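Local structure of alcohol dehydrogenase (Thermus sp., 4CPD) at residues K195-R201 with A214-E220; V240-G246 with V263-D269. The protein probably catalyses the NAD-dependent interconversion of alcohols and their aldehydes or ketones, as a zinc-containing medium-chain dehydrogenase. All coordinates share one frame; numbering follows the deposited sequence.

Contact 1. Residues K195-R201 with A214-E220; sequences KILAIDR and AIPINAE. With NAD (nicotinamide-adenine-dinucleotide), chain G.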
ATOM      1  N   LYS A 195      19.671  -4.207  -8.906  1.00 47.29           N
ATOM      2  CA  LYS A 195      20.360  -2.954  -8.796  1.00 47.22           C
ATOM      3  C   LYS A 195      19.751  -2.149  -7.622  1.00 52.04           C
ATOM      4  O   LYS A 195      18.536  -2.120  -7.432  1.00 57.41           O
ATOM      5  CB  LYS A 195      20.221  -2.176 -10.089  1.00 48.73           C
ATOM      6  CG  LYS A 195      20.884  -0.803 -10.022  1.00 55.38           C
ATOM      7  CD  LYS A 195      20.730  -0.009 -11.305  1.00 60.11           C
ATOM      8  CE  LYS A 195      21.654  -0.524 -12.397  1.00 61.59           C
ATOM      9  NZ  LYS A 195      21.753   0.471 -13.502  1.00 58.77           N
ATOM     10  N   ILE A 196      20.610  -1.494  -6.854  1.00 50.19           N
ATOM     11  CA  ILE A 196      20.229  -0.794  -5.654  1.00 47.75           C
ATOM     12  C   ILE A 196      20.818   0.578  -5.710  1.00 48.51           C
ATOM     13  O   ILE A 196      21.990   0.714  -6.007  1.00 57.65           O
ATOM     14  CB  ILE A 196      20.793  -1.477  -4.385  1.00 47.13           C
ATOM     15  CG1 ILE A 196      20.386  -2.953  -4.327  1.00 41.72           C
ATOM     16  CG2 ILE A 196      20.336  -0.730  -3.127  1.00 48.09           C
ATOM     17  CD1 ILE A 196      21.084  -3.721  -3.225  1.00 43.35           C
ATOM     18  N   LEU A 197      20.023   1.588  -5.383  1.00 52.58           N
ATOM     19  CA  LEU A 197      20.464   2.986  -5.415  1.00 53.09           C
ATOM     20  C   LEU A 197      20.311   3.624  -4.048  1.00 50.54           C
ATOM     21  O   LEU A 197      19.260   3.513  -3.421  1.00 51.64           O
ATOM     22  CB  LEU A 197      19.619   3.761  -6.413  1.00 58.15           C
ATOM     23  CG  LEU A 197      19.619   3.092  -7.778  1.00 64.95           C
ATOM     24  CD1 LEU A 197      18.228   3.027  -8.370  1.00 69.71           C
ATOM     25  CD2 LEU A 197      20.569   3.812  -8.705  1.00 70.74           C
ATOM     26  N   ALA A 198      21.345   4.312  -3.594  1.00 51.50           N
ATOM     27  CA  ALA A 198      21.324   4.908  -2.274  1.00 55.59           C
ATOM     28  C   ALA A 198      21.387   6.392  -2.433  1.00 57.88           C
ATOM     29  O   ALA A 198      22.274   6.901  -3.082  1.00 67.99           O
ATOM     30  CB  ALA A 198      22.478   4.401  -1.419  1.00 55.91           C
ATOM     31  N   ILE A 199      20.418   7.075  -1.848  1.00 62.21           N
ATOM     32  CA  ILE A 199      20.333   8.506  -1.897  1.00 61.51           C
ATOM     33  C   ILE A 199      20.543   9.005  -0.483  1.00 68.24           C
ATOM     34  O   ILE A 199      19.839   8.581   0.438  1.00 73.38           O
ATOM     35  CB  ILE A 199      18.958   8.965  -2.406  1.00 60.35           C
ATOM     36  CG1 ILE A 199      18.779   8.601  -3.881  1.00 61.44           C
ATOM     37  CG2 ILE A 199      18.787  10.472  -2.245  1.00 62.32           C
ATOM     38  CD1 ILE A 199      18.174   7.243  -4.121  1.00 65.39           C
ATOM     39  N   ASP A 200      21.525   9.886  -0.320  1.00 75.10           N
ATOM     40  CA  ASP A 200      21.779  10.587   0.940  1.00 73.46           C
ATOM     41  C   ASP A 200      22.514  11.890   0.608  1.00 77.31           C
ATOM     42  O   ASP A 200      22.617  12.272  -0.568  1.00 74.91           O
ATOM     43  CB  ASP A 200      22.595   9.714   1.880  1.00 68.47           C
ATOM     44  CG  ASP A 200      22.396  10.082   3.322  1.00 74.08           C
ATOM     45  OD1 ASP A 200      22.612  11.256   3.677  1.00 77.84           O
ATOM     46  OD2 ASP A 200      22.020   9.199   4.113  1.00 89.10           O
ATOM     47  N   ARG A 201      23.002  12.578   1.635  1.00 80.99           N
ATOM     48  CA  ARG A 201      23.754  13.809   1.450  1.00 86.06           C
ATOM     49  C   ARG A 201      25.031  13.876   2.314  1.00 84.98           C
ATOM     50  O   ARG A 201      25.516  14.965   2.628  1.00 86.58           O
ATOM     51  CB  ARG A 201      22.841  14.997   1.757  1.00 91.69           C
ATOM     52  CG  ARG A 201      22.452  15.095   3.223  1.00 92.70           C
ATOM     53  CD  ARG A 201      21.421  16.178   3.467  1.00 96.35           C
ATOM     54  NE  ARG A 201      21.120  16.284   4.894  1.00 99.92           N
ATOM     55  CZ  ARG A 201      20.079  16.937   5.404  1.00102.47           C
ATOM     56  NH1 ARG A 201      19.209  17.558   4.610  1.00108.74           N
ATOM     57  NH2 ARG A 201      19.901  16.964   6.716  1.00 95.51           N
ATOM     58  N   ALA A 214      25.643  -0.622  -3.475  1.00 51.21           N
ATOM     59  CA  ALA A 214      24.714   0.317  -4.080  1.00 51.96           C
ATOM     60  C   ALA A 214      25.431   1.338  -4.928  1.00 57.32           C
ATOM     61  O   ALA A 214      26.605   1.645  -4.702  1.00 63.92           O
ATOM     62  CB  ALA A 214      23.904   1.021  -3.003  1.00 51.89           C
ATOM     63  N   ILE A 215      24.701   1.877  -5.897  1.00 62.11           N
ATOM     64  CA  ILE A 215      25.102   3.084  -6.621  1.00 59.32           C
ATOM     65  C   ILE A 215      24.727   4.322  -5.791  1.00 60.47           C
ATOM     66  O   ILE A 215      23.544   4.626  -5.635  1.00 57.49           O
ATOM     67  CB  ILE A 215      24.393   3.147  -7.967  1.00 55.09           C
ATOM     68  CG1 ILE A 215      24.859   1.992  -8.844  1.00 55.66           C
ATOM     69  CG2 ILE A 215      24.648   4.478  -8.645  1.00 57.01           C
ATOM     70  CD1 ILE A 215      24.066   1.807 -10.128  1.00 57.06           C
ATOM     71  N   PRO A 216      25.732   5.045  -5.265  1.00 62.21           N
ATOM     72  CA  PRO A 216      25.474   6.180  -4.393  1.00 61.86           C
ATOM     73  C   PRO A 216      25.082   7.375  -5.210  1.00 66.87           C
ATOM     74  O   PRO A 216      25.532   7.508  -6.351  1.00 70.06           O
ATOM     75  CB  PRO A 216      26.821   6.419  -3.735  1.00 60.86           C
ATOM     76  CG  PRO A 216      27.790   6.045  -4.802  1.00 60.23           C
ATOM     77  CD  PRO A 216      27.167   4.913  -5.561  1.00 61.46           C
ATOM     78  N   ILE A 217      24.239   8.218  -4.623  1.00 72.95           N
ATOM     79  CA  ILE A 217      23.693   9.409  -5.276  1.00 75.96           C
ATOM     80  C   ILE A 217      23.583  10.519  -4.232  1.00 86.71           C
ATOM     81  O   ILE A 217      22.811  10.400  -3.269  1.00 89.20           O
ATOM     82  CB  ILE A 217      22.289   9.145  -5.856  1.00 68.13           C
ATOM     83  CG1 ILE A 217      22.348   8.054  -6.937  1.00 72.10           C
ATOM     84  CG2 ILE A 217      21.695  10.428  -6.414  1.00 66.39           C
ATOM     85  CD1 ILE A 217      21.003   7.673  -7.541  1.00 70.81           C
ATOM     86  N   ASN A 218      24.352  11.590  -4.411  1.00 87.72           N
ATOM     87  CA  ASN A 218      24.293  12.719  -3.482  1.00 93.65           C
ATOM     88  C   ASN A 218      23.187  13.703  -3.880  1.00 98.46           C
ATOM     89  O   ASN A 218      23.262  14.338  -4.937  1.00101.46           O
ATOM     90  CB  ASN A 218      25.648  13.428  -3.400  1.00 96.21           C
ATOM     91  CG  ASN A 218      25.809  14.225  -2.115  1.00 91.49           C
ATOM     92  OD1 ASN A 218      24.913  14.980  -1.733  1.00 96.28           O
ATOM     93  ND2 ASN A 218      26.945  14.056  -1.434  1.00 88.37           N
ATOM     94  N   ALA A 219      22.164  13.820  -3.033  1.00 97.79           N
ATOM     95  CA  ALA A 219      20.992  14.657  -3.340  1.00103.03           C
ATOM     96  C   ALA A 219      21.268  16.159  -3.273  1.00102.83           C
ATOM     97  O   ALA A 219      20.493  16.947  -3.826  1.00 88.42           O
ATOM     98  CB  ALA A 219      19.837  14.305  -2.420  1.00110.62           C
ATOM     99  N   GLU A 220      22.352  16.540  -2.586  1.00103.13           N
ATOM    100  CA  GLU A 220      22.819  17.934  -2.554  1.00 96.52           C
ATOM    101  C   GLU A 220      23.416  18.314  -3.911  1.00 97.61           C
ATOM    102  O   GLU A 220      23.205  19.428  -4.401  1.00 93.85           O
ATOM    103  CB  GLU A 220      23.884  18.143  -1.464  1.00 92.60           C
ATOM    104  CG  GLU A 220      23.675  19.370  -0.592  1.00 94.85           C
ATOM    105  CD  GLU A 220      23.218  18.982   0.805  1.00 98.28           C
ATOM    106  OE1 GLU A 220      24.093  18.615   1.615  1.00 81.35           O
ATOM    107  OE2 GLU A 220      21.996  19.028   1.091  1.00109.26           O
TER
HETATM  108  PA  NAD G1407      19.792   8.583  11.273  1.00 77.42           P
HETATM  109  O1A NAD G1407      21.072   8.129  11.978  1.00 63.81           O
HETATM  110  O2A NAD G1407      19.229   9.970  11.567  1.00 70.53           O
HETATM  111  O5B NAD G1407      19.868   8.423   9.664  1.00 72.90           O
HETATM  112  C5B NAD G1407      19.211   9.352   8.802  1.00 77.42           C
HETATM  113  C4B NAD G1407      19.983   9.482   7.492  1.00 84.55           C
HETATM  114  O4B NAD G1407      19.178  10.154   6.515  1.00 78.98           O
HETATM  115  C3B NAD G1407      21.266  10.299   7.683  1.00 82.18           C
HETATM  116  O3B NAD G1407      22.402   9.727   7.015  1.00 69.96           O
HETATM  117  C2B NAD G1407      20.944  11.622   7.050  1.00 84.70           C
HETATM  118  O2B NAD G1407      22.111  12.266   6.531  1.00 82.42           O
HETATM  119  C1B NAD G1407      19.976  11.198   5.962  1.00 82.81           C
HETATM  120  N9A NAD G1407      19.149  12.335   5.556  1.00 90.34           N
HETATM  121  C8A NAD G1407      18.579  13.221   6.397  1.00 87.86           C
HETATM  122  N7A NAD G1407      17.899  14.142   5.673  1.00 93.35           N
HETATM  123  C5A NAD G1407      18.033  13.836   4.361  1.00 88.69           C
HETATM  124  C6A NAD G1407      17.557  14.389   3.078  1.00 87.16           C
HETATM  125  N6A NAD G1407      16.783  15.486   3.096  1.00 85.40           N
HETATM  126  N1A NAD G1407      17.914  13.785   1.913  1.00 91.56           N
HETATM  127  C2A NAD G1407      18.690  12.684   1.905  1.00 88.34           C
HETATM  128  N3A NAD G1407      19.160  12.125   3.046  1.00 91.40           N
HETATM  129  C4A NAD G1407      18.869  12.641   4.280  1.00 91.79           C
HETATM  130  O3  NAD G1407      18.590   7.551  11.619  1.00 82.45           O
HETATM  131  PN  NAD G1407      18.553   5.937  11.473  1.00 79.80           P
HETATM  132  O1N NAD G1407      19.105   5.420  12.787  1.00 64.02           O
HETATM  133  O2N NAD G1407      19.058   5.481  10.100  1.00 70.72           O
HETATM  134  O5D NAD G1407      16.956   5.693  11.411  1.00 78.51           O
HETATM  135  C5D NAD G1407      16.308   5.914  10.142  1.00 77.24           C
HETATM  136  C4D NAD G1407      14.887   6.465  10.219  1.00 75.50           C
HETATM  137  O4D NAD G1407      13.989   5.362  10.405  1.00 75.71           O
HETATM  138  C3D NAD G1407      14.642   7.433  11.378  1.00 75.75           C
HETATM  139  O3D NAD G1407      13.663   8.401  10.962  1.00 63.16           O
HETATM  140  C2D NAD G1407      14.136   6.523  12.501  1.00 78.14           C
HETATM  141  O2D NAD G1407      13.376   7.173  13.550  1.00 65.75           O
HETATM  142  C1D NAD G1407      13.321   5.525  11.675  1.00 76.14           C
HETATM  143  N1N NAD G1407      13.089   4.233  12.342  1.00 74.51           N
HETATM  144  C2N NAD G1407      11.856   3.744  12.178  1.00 68.30           C
HETATM  145  C3N NAD G1407      11.464   2.536  12.736  1.00 60.95           C
HETATM  146  C7N NAD G1407      10.054   2.103  12.454  1.00 54.73           C
HETATM  147  O7N NAD G1407       9.445   1.379  13.225  1.00 50.96           O
HETATM  148  N7N NAD G1407       9.498   2.528  11.303  1.00 51.77           N
HETATM  149  C4N NAD G1407      12.394   1.800  13.491  1.00 63.70           C
HETATM  150  C5N NAD G1407      13.683   2.319  13.657  1.00 67.31           C
HETATM  151  C6N NAD G1407      14.014   3.551  13.069  1.00 74.09           C

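Contact 2. Residues V240-G246 with V263-D269; sequences VLEAVGG and VSAVGVD. With NAD (nicotinamide-adenine-dinucleotide), chain G.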
ATOM      1  N   VAL A 240      10.794   1.578  -3.765  1.00 43.88           N
ATOM      2  CA  VAL A 240      11.541   2.593  -3.019  1.00 44.49           C
ATOM      3  C   VAL A 240      11.314   2.384  -1.547  1.00 46.18           C
ATOM      4  O   VAL A 240      10.179   2.321  -1.103  1.00 52.46           O
ATOM      5  CB  VAL A 240      11.112   4.021  -3.341  1.00 44.55           C
ATOM      6  CG1 VAL A 240      11.958   5.026  -2.581  1.00 46.74           C
ATOM      7  CG2 VAL A 240      11.263   4.273  -4.810  1.00 49.68           C
ATOM      8  N   LEU A 241      12.400   2.287  -0.795  1.00 49.39           N
ATOM      9  CA  LEU A 241      12.339   2.285   0.659  1.00 51.59           C
ATOM     10  C   LEU A 241      12.763   3.654   1.163  1.00 50.21           C
ATOM     11  O   LEU A 241      13.918   4.015   0.999  1.00 52.23           O
ATOM     12  CB  LEU A 241      13.276   1.236   1.241  1.00 48.49           C
ATOM     13  CG  LEU A 241      13.167   1.213   2.755  1.00 46.34           C
ATOM     14  CD1 LEU A 241      12.103   0.229   3.151  1.00 48.37           C
ATOM     15  CD2 LEU A 241      14.466   0.830   3.388  1.00 49.57           C
ATOM     16  N   GLU A 242      11.858   4.408   1.783  1.00 51.27           N
ATOM     17  CA  GLU A 242      12.252   5.725   2.293  1.00 51.58           C
ATOM     18  C   GLU A 242      12.526   5.570   3.779  1.00 47.72           C
ATOM     19  O   GLU A 242      11.709   5.047   4.537  1.00 47.11           O
ATOM     20  CB  GLU A 242      11.265   6.854   1.899  1.00 54.61           C
ATOM     21  CG  GLU A 242      10.410   7.449   2.984  1.00 60.78           C
ATOM     22  CD  GLU A 242      11.183   8.209   4.036  1.00 63.29           C
ATOM     23  OE1 GLU A 242      11.940   9.138   3.685  1.00 57.61           O
ATOM     24  OE2 GLU A 242      10.994   7.886   5.240  1.00 72.96           O
ATOM     25  N   ALA A 243      13.718   5.983   4.174  1.00 45.33           N
ATOM     26  CA  ALA A 243      14.207   5.733   5.522  1.00 46.47           C
ATOM     27  C   ALA A 243      14.755   6.992   6.178  1.00 50.78           C
ATOM     28  O   ALA A 243      15.668   6.900   7.016  1.00 53.19           O
ATOM     29  CB  ALA A 243      15.282   4.665   5.496  1.00 45.80           C
ATOM     30  N   VAL A 244      14.217   8.152   5.798  1.00 49.01           N
ATOM     31  CA  VAL A 244      14.630   9.390   6.397  1.00 53.07           C
ATOM     32  C   VAL A 244      13.548   9.911   7.320  1.00 58.87           C
ATOM     33  O   VAL A 244      13.805  10.142   8.503  1.00 56.42           O
ATOM     34  CB  VAL A 244      14.952  10.425   5.323  1.00 56.97           C
ATOM     35  CG1 VAL A 244      15.257  11.768   5.969  1.00 60.97           C
ATOM     36  CG2 VAL A 244      16.131   9.959   4.484  1.00 55.97           C
ATOM     37  N   GLY A 245      12.356  10.107   6.755  1.00 65.61           N
ATOM     38  CA  GLY A 245      11.207  10.718   7.451  1.00 66.84           C
ATOM     39  C   GLY A 245      10.922  12.104   6.894  1.00 67.60           C
ATOM     40  O   GLY A 245      11.851  12.901   6.724  1.00 72.13           O
ATOM     41  N   GLY A 246       9.657  12.391   6.588  1.00 64.26           N
ATOM     42  CA  GLY A 246       9.249  13.751   6.200  1.00 64.32           C
ATOM     43  C   GLY A 246       8.826  13.957   4.745  1.00 69.33           C
ATOM     44  O   GLY A 246       9.259  13.236   3.827  1.00 71.52           O
ATOM     45  N   VAL A 263       6.082   1.849  -2.836  1.00 39.17           N
ATOM     46  CA  VAL A 263       6.855   2.656  -1.932  1.00 36.75           C
ATOM     47  C   VAL A 263       6.586   2.201  -0.516  1.00 39.97           C
ATOM     48  O   VAL A 263       5.444   2.030  -0.099  1.00 42.02           O
ATOM     49  CB  VAL A 263       6.499   4.114  -2.072  1.00 36.91           C
ATOM     50  CG1 VAL A 263       7.201   4.934  -1.011  1.00 37.77           C
ATOM     51  CG2 VAL A 263       6.880   4.598  -3.455  1.00 38.80           C
ATOM     52  N   SER A 264       7.660   1.984   0.219  1.00 40.63           N
ATOM     53  CA  SER A 264       7.584   1.468   1.574  1.00 41.44           C
ATOM     54  C   SER A 264       8.223   2.537   2.462  1.00 44.97           C
ATOM     55  O   SER A 264       9.462   2.634   2.516  1.00 44.60           O
ATOM     56  CB  SER A 264       8.364   0.159   1.637  1.00 39.49           C
ATOM     57  OG  SER A 264       7.869  -0.713   2.591  1.00 39.94           O
ATOM     58  N   ALA A 265       7.395   3.343   3.142  1.00 44.36           N
ATOM     59  CA  ALA A 265       7.892   4.438   4.004  1.00 44.02           C
ATOM     60  C   ALA A 265       8.110   3.998   5.445  1.00 48.78           C
ATOM     61  O   ALA A 265       7.205   3.513   6.107  1.00 50.53           O
ATOM     62  CB  ALA A 265       6.938   5.603   3.993  1.00 41.89           C
ATOM     63  N   VAL A 266       9.321   4.194   5.931  1.00 50.53           N
ATOM     64  CA  VAL A 266       9.724   3.624   7.199  1.00 50.76           C
ATOM     65  C   VAL A 266      10.336   4.704   8.126  1.00 49.56           C
ATOM     66  O   VAL A 266      10.433   4.515   9.331  1.00 54.19           O
ATOM     67  CB  VAL A 266      10.675   2.437   6.921  1.00 47.08           C
ATOM     68  CG1 VAL A 266      12.092   2.799   7.296  1.00 51.77           C
ATOM     69  CG2 VAL A 266      10.241   1.205   7.653  1.00 46.99           C
ATOM     70  N   GLY A 267      10.685   5.853   7.572  1.00 49.87           N
ATOM     71  CA  GLY A 267      11.161   6.990   8.371  1.00 52.24           C
ATOM     72  C   GLY A 267      10.104   7.738   9.211  1.00 53.59           C
ATOM     73  O   GLY A 267       8.972   7.994   8.771  1.00 51.16           O
ATOM     74  N   VAL A 268      10.508   8.121  10.420  1.00 49.31           N
ATOM     75  CA  VAL A 268       9.654   8.844  11.351  1.00 52.25           C
ATOM     76  C   VAL A 268       9.743  10.370  11.186  1.00 55.88           C
ATOM     77  O   VAL A 268      10.817  10.888  10.897  1.00 56.32           O
ATOM     78  CB  VAL A 268      10.011   8.458  12.805  1.00 54.43           C
ATOM     79  CG1 VAL A 268       9.240   9.287  13.833  1.00 57.48           C
ATOM     80  CG2 VAL A 268       9.731   6.975  13.041  1.00 51.47           C
ATOM     81  N   ASP A 269       8.606  11.060  11.387  1.00 56.27           N
ATOM     82  CA  ASP A 269       8.506  12.528  11.352  1.00 59.15           C
ATOM     83  C   ASP A 269       7.195  13.016  11.990  1.00 62.16           C
ATOM     84  O   ASP A 269       6.211  12.270  12.066  1.00 58.72           O
ATOM     85  CB  ASP A 269       8.575  13.042   9.911  1.00 63.10           C
ATOM     86  CG  ASP A 269       8.695  14.542   9.837  1.00 62.68           C
ATOM     87  OD1 ASP A 269       9.792  15.034  10.142  1.00 61.73           O
ATOM     88  OD2 ASP A 269       7.698  15.223   9.493  1.00 65.85           O
TER
HETATM   89  PA  NAD G1407      19.792   8.583  11.273  1.00 77.42           P
HETATM   90  O1A NAD G1407      21.072   8.129  11.978  1.00 63.81           O
HETATM   91  O2A NAD G1407      19.229   9.970  11.567  1.00 70.53           O
HETATM   92  O5B NAD G1407      19.868   8.423   9.664  1.00 72.90           O
HETATM   93  C5B NAD G1407      19.211   9.352   8.802  1.00 77.42           C
HETATM   94  C4B NAD G1407      19.983   9.482   7.492  1.00 84.55           C
HETATM   95  O4B NAD G1407      19.178  10.154   6.515  1.00 78.98           O
HETATM   96  C3B NAD G1407      21.266  10.299   7.683  1.00 82.18           C
HETATM   97  O3B NAD G1407      22.402   9.727   7.015  1.00 69.96           O
HETATM   98  C2B NAD G1407      20.944  11.622   7.050  1.00 84.70           C
HETATM   99  O2B NAD G1407      22.111  12.266   6.531  1.00 82.42           O
HETATM  100  C1B NAD G1407      19.976  11.198   5.962  1.00 82.81           C
HETATM  101  N9A NAD G1407      19.149  12.335   5.556  1.00 90.34           N
HETATM  102  C8A NAD G1407      18.579  13.221   6.397  1.00 87.86           C
HETATM  103  N7A NAD G1407      17.899  14.142   5.673  1.00 93.35           N
HETATM  104  C5A NAD G1407      18.033  13.836   4.361  1.00 88.69           C
HETATM  105  C6A NAD G1407      17.557  14.389   3.078  1.00 87.16           C
HETATM  106  N6A NAD G1407      16.783  15.486   3.096  1.00 85.40           N
HETATM  107  N1A NAD G1407      17.914  13.785   1.913  1.00 91.56           N
HETATM  108  C2A NAD G1407      18.690  12.684   1.905  1.00 88.34           C
HETATM  109  N3A NAD G1407      19.160  12.125   3.046  1.00 91.40           N
HETATM  110  C4A NAD G1407      18.869  12.641   4.280  1.00 91.79           C
HETATM  111  O3  NAD G1407      18.590   7.551  11.619  1.00 82.45           O
HETATM  112  PN  NAD G1407      18.553   5.937  11.473  1.00 79.80           P
HETATM  113  O1N NAD G1407      19.105   5.420  12.787  1.00 64.02           O
HETATM  114  O2N NAD G1407      19.058   5.481  10.100  1.00 70.72           O
HETATM  115  O5D NAD G1407      16.956   5.693  11.411  1.00 78.51           O
HETATM  116  C5D NAD G1407      16.308   5.914  10.142  1.00 77.24           C
HETATM  117  C4D NAD G1407      14.887   6.465  10.219  1.00 75.50           C
HETATM  118  O4D NAD G1407      13.989   5.362  10.405  1.00 75.71           O
HETATM  119  C3D NAD G1407      14.642   7.433  11.378  1.00 75.75           C
HETATM  120  O3D NAD G1407      13.663   8.401  10.962  1.00 63.16           O
HETATM  121  C2D NAD G1407      14.136   6.523  12.501  1.00 78.14           C
HETATM  122  O2D NAD G1407      13.376   7.173  13.550  1.00 65.75           O
HETATM  123  C1D NAD G1407      13.321   5.525  11.675  1.00 76.14           C
HETATM  124  N1N NAD G1407      13.089   4.233  12.342  1.00 74.51           N
HETATM  125  C2N NAD G1407      11.856   3.744  12.178  1.00 68.30           C
HETATM  126  C3N NAD G1407      11.464   2.536  12.736  1.00 60.95           C
HETATM  127  C7N NAD G1407      10.054   2.103  12.454  1.00 54.73           C
HETATM  128  O7N NAD G1407       9.445   1.379  13.225  1.00 50.96           O
HETATM  129  N7N NAD G1407       9.498   2.528  11.303  1.00 51.77           N
HETATM  130  C4N NAD G1407      12.394   1.800  13.491  1.00 63.70           C
HETATM  131  C5N NAD G1407      13.683   2.319  13.657  1.00 67.31           C
HETATM  132  C6N NAD G1407      14.014   3.551  13.069  1.00 74.09           C
HETATM  133  O   HOH W   1       8.494   8.928   6.401  1.00 50.46           O

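Contact 1. Residues K195-R201 with A214-E220
Beside the adenosine pocket of the NAD site, which D200 and R201 help to form, strand 195-200 pairs in parallel with strand 215-218. I196 O takes the N-H of I215 at 3.0 Å, and the I215 carbonyl accepts from A198 N, its donor standing 40° out of the carbonyl plane. P216 has no N-H to give, which matters little because its nitrogen faces away from A198. Further along, D200 O receives A219 N at 2.9 Å. On one face leucine and the beta-branched isoleucines lie in pairs, L197 beside I215 (CD2 to CB 4.0 Å) and I199 beside I217, which R227 and V228 of helix 224-231 cover. The other face carries small A198, whose CB meets A214 CB at 4.0 Å and leaves room for helices 179-190 and 203-212. The two strands and helix 203-212 make a right-handed beta-alpha-beta unit of the Rossmann fold, and D200, at the end of strand 195-200, the fold's second strand, is the acidic residue that binds the ribose. With CG anti to the backbone N (chi1 -155°), its carboxylate grips both hydroxyls of the adenosine ribose, OD1 taking NAD O2B at 3.1 Å and OD2 taking NAD O3B at 3.0 Å; OD2 also accepts from A177 N. The extended R201 chain lays one guanidinium face over the adenine, NAD N7A sitting 3.5 Å above its plane.

Contact 2. Residues V240-G246 with V263-D269
A buried carboxylate, that of E242, reaches forward past the end of its strand to backbone N-H groups of both loops. The chain bends at chi2 (66°), which brings OE2 to 3.1 Å from G267 N and OE1 to 3.2 Å from G245 N, both weak bonds; OE1 is also held by T249 of helix 247-256. A water donates to E242 OE2 and to G267 O, bridging the segments. Such donors would probably stabilise a buried, charged carboxylate. Glycine suits the close approach of the two loops: G245, whose phi is positive (110°), makes a CA-H...O contact, CA to V268 O 3.5 Å, and G267 CA lies 3.9 Å from V244 C. Behind the loops the strands pair regularly, S264 N giving to V240 O at 2.9 Å and V266 N to E242 O. L241, its CG anti to the backbone N (chi1 -178°), brings CD1 alongside S264 CB, while the S264 hydroxyl is bonded to G160. Beyond the strands the backbone serves the cofactor: V244 O accepts from NAD O3D at 3.0 Å, V268 N gives to the same hydroxyl, and V266 O takes the carboxamide NAD N7N at 3.0 Å. The V244 methyls lie against the adenosine, CG1 near NAD N7A, and V268 CG2 against the nicotinamide riboside. Cofactor binding by loops at the carboxyl ends of parallel strands is the hallmark of the Rossmann fold.

Overall arrangement
Both contacts join neighbouring strands of the same six-stranded parallel sheet, with strand 171-175 between them, and each spans one beta-alpha-beta unit. Contact 1 includes 215-218, one of the two edge strands of the sheet within the chain, and is only partly buried, ending in exposed R201 and E220; contact 2 lies nearer the centre of the chain and is buried. Their centres are 15 Å apart and they do not touch, yet one NAD meets both. Contact 1 holds the adenosine end through charged side chains, whereas contact 2 serves mainly the nicotinamide riboside through backbone groups, though V244 also touches the adenosine. Glycines and a buried glutamate lie in the loops of contact 2, while isoleucines fill much of the edge pair.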